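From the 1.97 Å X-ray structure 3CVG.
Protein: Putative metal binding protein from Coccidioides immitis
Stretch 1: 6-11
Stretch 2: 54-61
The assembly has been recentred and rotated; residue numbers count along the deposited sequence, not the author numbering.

Stretch 1 6-11: EDVYDG
Stretch 2, residues 54-61: FKVAWYKS

A short strand ending at Tyr9 runs antiparallel to strand 55-60, with 155° between their directions. Val8 faces Ala57 as a non-hydrogen-bonded pair, CA to CA 4.0 Å. Tyr9 and Val56 form a hydrogen-bonded pair, CA to CA 5.1 Å. Backbones are extended: phi/psi is -123/140 at Val8, -111/142 at Tyr9 and -129/116 at Val56. Tyr9 N donates to Val56 O at 2.8 Å, and Val56 N donates to Tyr9 O at 2.8 Å. Trp58 N donates to Asp7 O at 2.9 Å, nearly straight at 171°. Glu6 N reaches Trp58 O at 3.1 Å. Together the stretches bury 577 Å².

Trp58, Glu6 and Tyr9 are the most covered residues. Trp58 is buried, with chi1 t (161°) and chi2 48°. Its broad ring gives Glu6 a flat surface. Glu6, with chi1 t and chi2 p, lays its methylene over one face: Glu6 CG is 4.1 Å from the centroid of the Trp58 six-membered ring. Glu6 itself stays exposed. Trp58 NE1 is satisfied elsewhere in the structure.

Tyr9 (chi1 m, chi2 89°) shares a sheet face with Val56 and Trp58. Tyr9 CE1 packs 3.9 Å from Trp58 CB, which lies at the tyrosine ring's edge. Tyr9 OH comes 3.4 Å from Trp58 CE3 and 3.1 Å from Asp7 OD2.

On the other face, Val8 (chi1 t) places CG2 3.5 Å from Ala57 CB. The small alanine fits this close CA spacing. Val8 CG1 also touches Lys55 CB at 3.6 Å.

At the far end, Asp10 OD2 lies 3.0 Å from Lys55 CE. The charges stay beyond salt-bridge range, Asp10 OD2 to Lys55 NZ being 4.1 Å. Next comes Gly11, whose phi of 87° suits a residue without a side chain.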

ATOM      1  N   GLU A   6       9.425   7.412  14.262  1.00 47.88           N
ATOM      2  CA  GLU A   6       9.054   8.449  13.255  1.00 49.08           C
ATOM      3  C   GLU A   6       8.024   9.418  13.825  1.00 48.82           C
ATOM      4  O   GLU A   6       7.876  10.542  13.338  1.00 49.14           O
ATOM      5  CB  GLU A   6       8.483   7.783  11.999  1.00 48.98           C
ATOM      6  CG  GLU A   6       7.923   8.758  10.970  1.00 49.49           C
ATOM      7  CD  GLU A   6       8.982   9.680  10.391  1.00 49.82           C
ATOM      8  OE1 GLU A   6       9.897   9.182   9.701  1.00 49.12           O
ATOM      9  OE2 GLU A   6       8.898  10.906  10.625  1.00 50.71           O
ATOM     10  N   ASP A   7       7.313   8.974  14.855  1.00 49.01           N
ATOM     11  CA  ASP A   7       6.289   9.794  15.486  1.00 49.03           C
ATOM     12  C   ASP A   7       5.595   8.975  16.569  1.00 48.97           C
ATOM     13  O   ASP A   7       5.385   7.774  16.409  1.00 49.37           O
ATOM     14  CB  ASP A   7       5.276  10.249  14.430  1.00 50.54           C
ATOM     15  CG  ASP A   7       4.529  11.503  14.833  1.00 52.63           C
ATOM     16  OD1 ASP A   7       5.177  12.450  15.329  1.00 53.06           O
ATOM     17  OD2 ASP A   7       3.294  11.551  14.641  1.00 53.72           O
ATOM     18  N   VAL A   8       5.261   9.621  17.680  1.00 48.76           N
ATOM     19  CA  VAL A   8       4.581   8.941  18.778  1.00 48.53           C
ATOM     20  C   VAL A   8       3.278   9.674  19.067  1.00 48.22           C
ATOM     21  O   VAL A   8       3.231  10.905  19.046  1.00 47.11           O
ATOM     22  CB  VAL A   8       5.446   8.916  20.056  1.00 49.12           C
ATOM     23  CG1 VAL A   8       4.703   8.192  21.172  1.00 48.36           C
ATOM     24  CG2 VAL A   8       6.778   8.230  19.771  1.00 49.56           C
ATOM     25  N   TYR A   9       2.221   8.916  19.333  1.00 48.01           N
ATOM     26  CA  TYR A   9       0.919   9.506  19.594  1.00 48.42           C
ATOM     27  C   TYR A   9       0.478   9.335  21.045  1.00 49.15           C
ATOM     28  O   TYR A   9       0.710   8.295  21.661  1.00 49.28           O
ATOM     29  CB  TYR A   9      -0.103   8.909  18.623  1.00 48.26           C
ATOM     30  CG  TYR A   9       0.380   8.943  17.183  1.00 47.44           C
ATOM     31  CD1 TYR A   9       1.131   7.893  16.651  1.00 47.90           C
ATOM     32  CD2 TYR A   9       0.138  10.050  16.376  1.00 47.39           C
ATOM     33  CE1 TYR A   9       1.632   7.948  15.347  1.00 46.92           C
ATOM     34  CE2 TYR A   9       0.635  10.118  15.074  1.00 47.77           C
ATOM     35  CZ  TYR A   9       1.379   9.067  14.566  1.00 47.49           C
ATOM     36  OH  TYR A   9       1.867   9.142  13.280  1.00 48.35           O
ATOM     37  N   ASP A  10      -0.168  10.368  21.585  1.00 49.68           N
ATOM     38  CA  ASP A  10      -0.605  10.353  22.979  1.00 49.70           C
ATOM     39  C   ASP A  10      -2.116  10.257  23.184  1.00 49.24           C
ATOM     40  O   ASP A  10      -2.590  10.258  24.321  1.00 49.00           O
ATOM     41  CB  ASP A  10      -0.086  11.606  23.690  1.00 51.08           C
ATOM     42  CG  ASP A  10       0.252  11.354  25.147  1.00 52.74           C
ATOM     43  OD1 ASP A  10      -0.350  10.440  25.752  1.00 53.13           O
ATOM     44  OD2 ASP A  10       1.117  12.080  25.687  1.00 53.68           O
ATOM     45  N   GLY A  11      -2.871  10.187  22.093  1.00 48.13           N
ATOM     46  CA  GLY A  11      -4.315  10.090  22.208  1.00 47.85           C
ATOM     47  C   GLY A  11      -4.997  11.442  22.303  1.00 47.63           C
ATOM     48  O   GLY A  11      -5.215  11.960  23.398  1.00 47.14           O
ATOM     49  N   PHE A  54      -1.204   5.995  28.170  1.00 46.15           N
ATOM     50  CA  PHE A  54       0.005   5.504  27.515  1.00 46.72           C
ATOM     51  C   PHE A  54       0.092   6.019  26.079  1.00 46.98           C
ATOM     52  O   PHE A  54      -0.921   6.383  25.478  1.00 46.71           O
ATOM     53  CB  PHE A  54       0.014   3.973  27.528  1.00 46.39           C
ATOM     54  CG  PHE A  54      -1.096   3.357  26.731  1.00 46.65           C
ATOM     55  CD1 PHE A  54      -0.936   3.108  25.371  1.00 46.38           C
ATOM     56  CD2 PHE A  54      -2.316   3.056  27.328  1.00 46.67           C
ATOM     57  CE1 PHE A  54      -1.969   2.567  24.618  1.00 46.87           C
ATOM     58  CE2 PHE A  54      -3.359   2.515  26.583  1.00 47.28           C
ATOM     59  CZ  PHE A  54      -3.186   2.270  25.225  1.00 46.56           C
ATOM     60  N   LYS A  55       1.309   6.047  25.538  1.00 46.64           N
ATOM     61  CA  LYS A  55       1.548   6.514  24.176  1.00 45.88           C
ATOM     62  C   LYS A  55       1.741   5.345  23.216  1.00 45.34           C
ATOM     63  O   LYS A  55       2.002   4.216  23.635  1.00 45.11           O
ATOM     64  CB  LYS A  55       2.790   7.412  24.133  1.00 46.22           C
ATOM     65  CG  LYS A  55       2.615   8.748  24.828  1.00 46.32           C
ATOM     66  CD  LYS A  55       3.956   9.405  25.114  1.00 47.06           C
ATOM     67  CE  LYS A  55       3.765  10.694  25.899  1.00 47.61           C
ATOM     68  NZ  LYS A  55       5.055  11.244  26.405  1.00 48.00           N
ATOM     69  N   VAL A  56       1.613   5.631  21.925  1.00 44.92           N
ATOM     70  CA  VAL A  56       1.782   4.627  20.881  1.00 44.23           C
ATOM     71  C   VAL A  56       2.763   5.172  19.851  1.00 44.15           C
ATOM     72  O   VAL A  56       2.490   6.177  19.192  1.00 44.26           O
ATOM     73  CB  VAL A  56       0.442   4.317  20.178  1.00 44.54           C
ATOM     74  CG1 VAL A  56       0.664   3.331  19.035  1.00 43.62           C
ATOM     75  CG2 VAL A  56      -0.555   3.754  21.183  1.00 43.33           C
ATOM     76  N   ALA A  57       3.906   4.507  19.715  1.00 43.23           N
ATOM     77  CA  ALA A  57       4.928   4.941  18.772  1.00 43.12           C
ATOM     78  C   ALA A  57       4.843   4.189  17.451  1.00 42.62           C
ATOM     79  O   ALA A  57       4.613   2.977  17.424  1.00 41.95           O
ATOM     80  CB  ALA A  57       6.317   4.764  19.387  1.00 44.36           C
ATOM     81  N   TRP A  58       5.030   4.927  16.358  1.00 42.17           N
ATOM     82  CA  TRP A  58       4.992   4.366  15.014  1.00 41.40           C
ATOM     83  C   TRP A  58       6.365   4.406  14.349  1.00 42.05           C
ATOM     84  O   TRP A  58       6.960   5.470  14.189  1.00 41.06           O
ATOM     85  CB  TRP A  58       3.979   5.124  14.138  1.00 40.03           C
ATOM     86  CG  TRP A  58       4.192   4.911  12.655  1.00 38.96           C
ATOM     87  CD1 TRP A  58       4.379   3.716  12.016  1.00 38.02           C
ATOM     88  CD2 TRP A  58       4.282   5.923  11.639  1.00 38.76           C
ATOM     89  NE1 TRP A  58       4.584   3.922  10.673  1.00 38.26           N
ATOM     90  CE2 TRP A  58       4.531   5.267  10.414  1.00 37.82           C
ATOM     91  CE3 TRP A  58       4.177   7.320  11.647  1.00 38.65           C
ATOM     92  CZ2 TRP A  58       4.681   5.960   9.205  1.00 37.72           C
ATOM     93  CZ3 TRP A  58       4.325   8.009  10.443  1.00 38.74           C
ATOM     94  CH2 TRP A  58       4.574   7.326   9.241  1.00 38.08           C
ATOM     95  N   TYR A  59       6.857   3.230  13.974  1.00 42.62           N
ATOM     96  CA  TYR A  59       8.142   3.092  13.292  1.00 42.46           C
ATOM     97  C   TYR A  59       7.880   2.912  11.800  1.00 41.53           C
ATOM     98  O   TYR A  59       7.129   2.021  11.397  1.00 40.72           O
ATOM     99  CB  TYR A  59       8.896   1.877  13.828  1.00 43.49           C
ATOM    100  CG  TYR A  59       9.564   2.120  15.155  1.00 44.99           C
ATOM    101  CD1 TYR A  59      10.862   2.626  15.219  1.00 45.22           C
ATOM    102  CD2 TYR A  59       8.896   1.862  16.349  1.00 44.18           C
ATOM    103  CE1 TYR A  59      11.482   2.867  16.444  1.00 45.73           C
ATOM    104  CE2 TYR A  59       9.504   2.101  17.576  1.00 45.97           C
ATOM    105  CZ  TYR A  59      10.794   2.601  17.618  1.00 45.17           C
ATOM    106  OH  TYR A  59      11.389   2.828  18.834  1.00 45.59           O
ATOM    107  N   LYS A  60       8.501   3.760  10.987  1.00 40.72           N
ATOM    108  CA  LYS A  60       8.326   3.709   9.540  1.00 40.78           C
ATOM    109  C   LYS A  60       9.171   2.601   8.927  1.00 40.64           C
ATOM    110  O   LYS A  60      10.399   2.614   9.038  1.00 40.05           O
ATOM    111  CB  LYS A  60       8.711   5.052   8.923  1.00 41.47           C
ATOM    112  CG  LYS A  60       8.441   5.166   7.439  1.00 44.33           C
ATOM    113  CD  LYS A  60       8.671   6.595   6.964  1.00 46.07           C
ATOM    114  CE  LYS A  60       8.199   6.793   5.529  1.00 48.41           C
ATOM    115  NZ  LYS A  60       8.301   8.220   5.103  1.00 50.18           N
ATOM    116  N   SER A  61       8.509   1.652   8.271  1.00 39.04           N
ATOM    117  CA  SER A  61       9.210   0.534   7.656  1.00 38.90           C
ATOM    118  C   SER A  61       8.358  -0.210   6.633  1.00 38.19           C
ATOM    119  O   SER A  61       7.143  -0.349   6.801  1.00 38.29           O
ATOM    120  CB  SER A  61       9.669  -0.441   8.743  1.00 38.46           C
ATOM    121  OG  SER A  61       8.580  -0.824   9.569  1.00 41.22           O
TER
HETATM  122  O   HOH W   1      11.022   4.767  12.719  1.00 44.51           O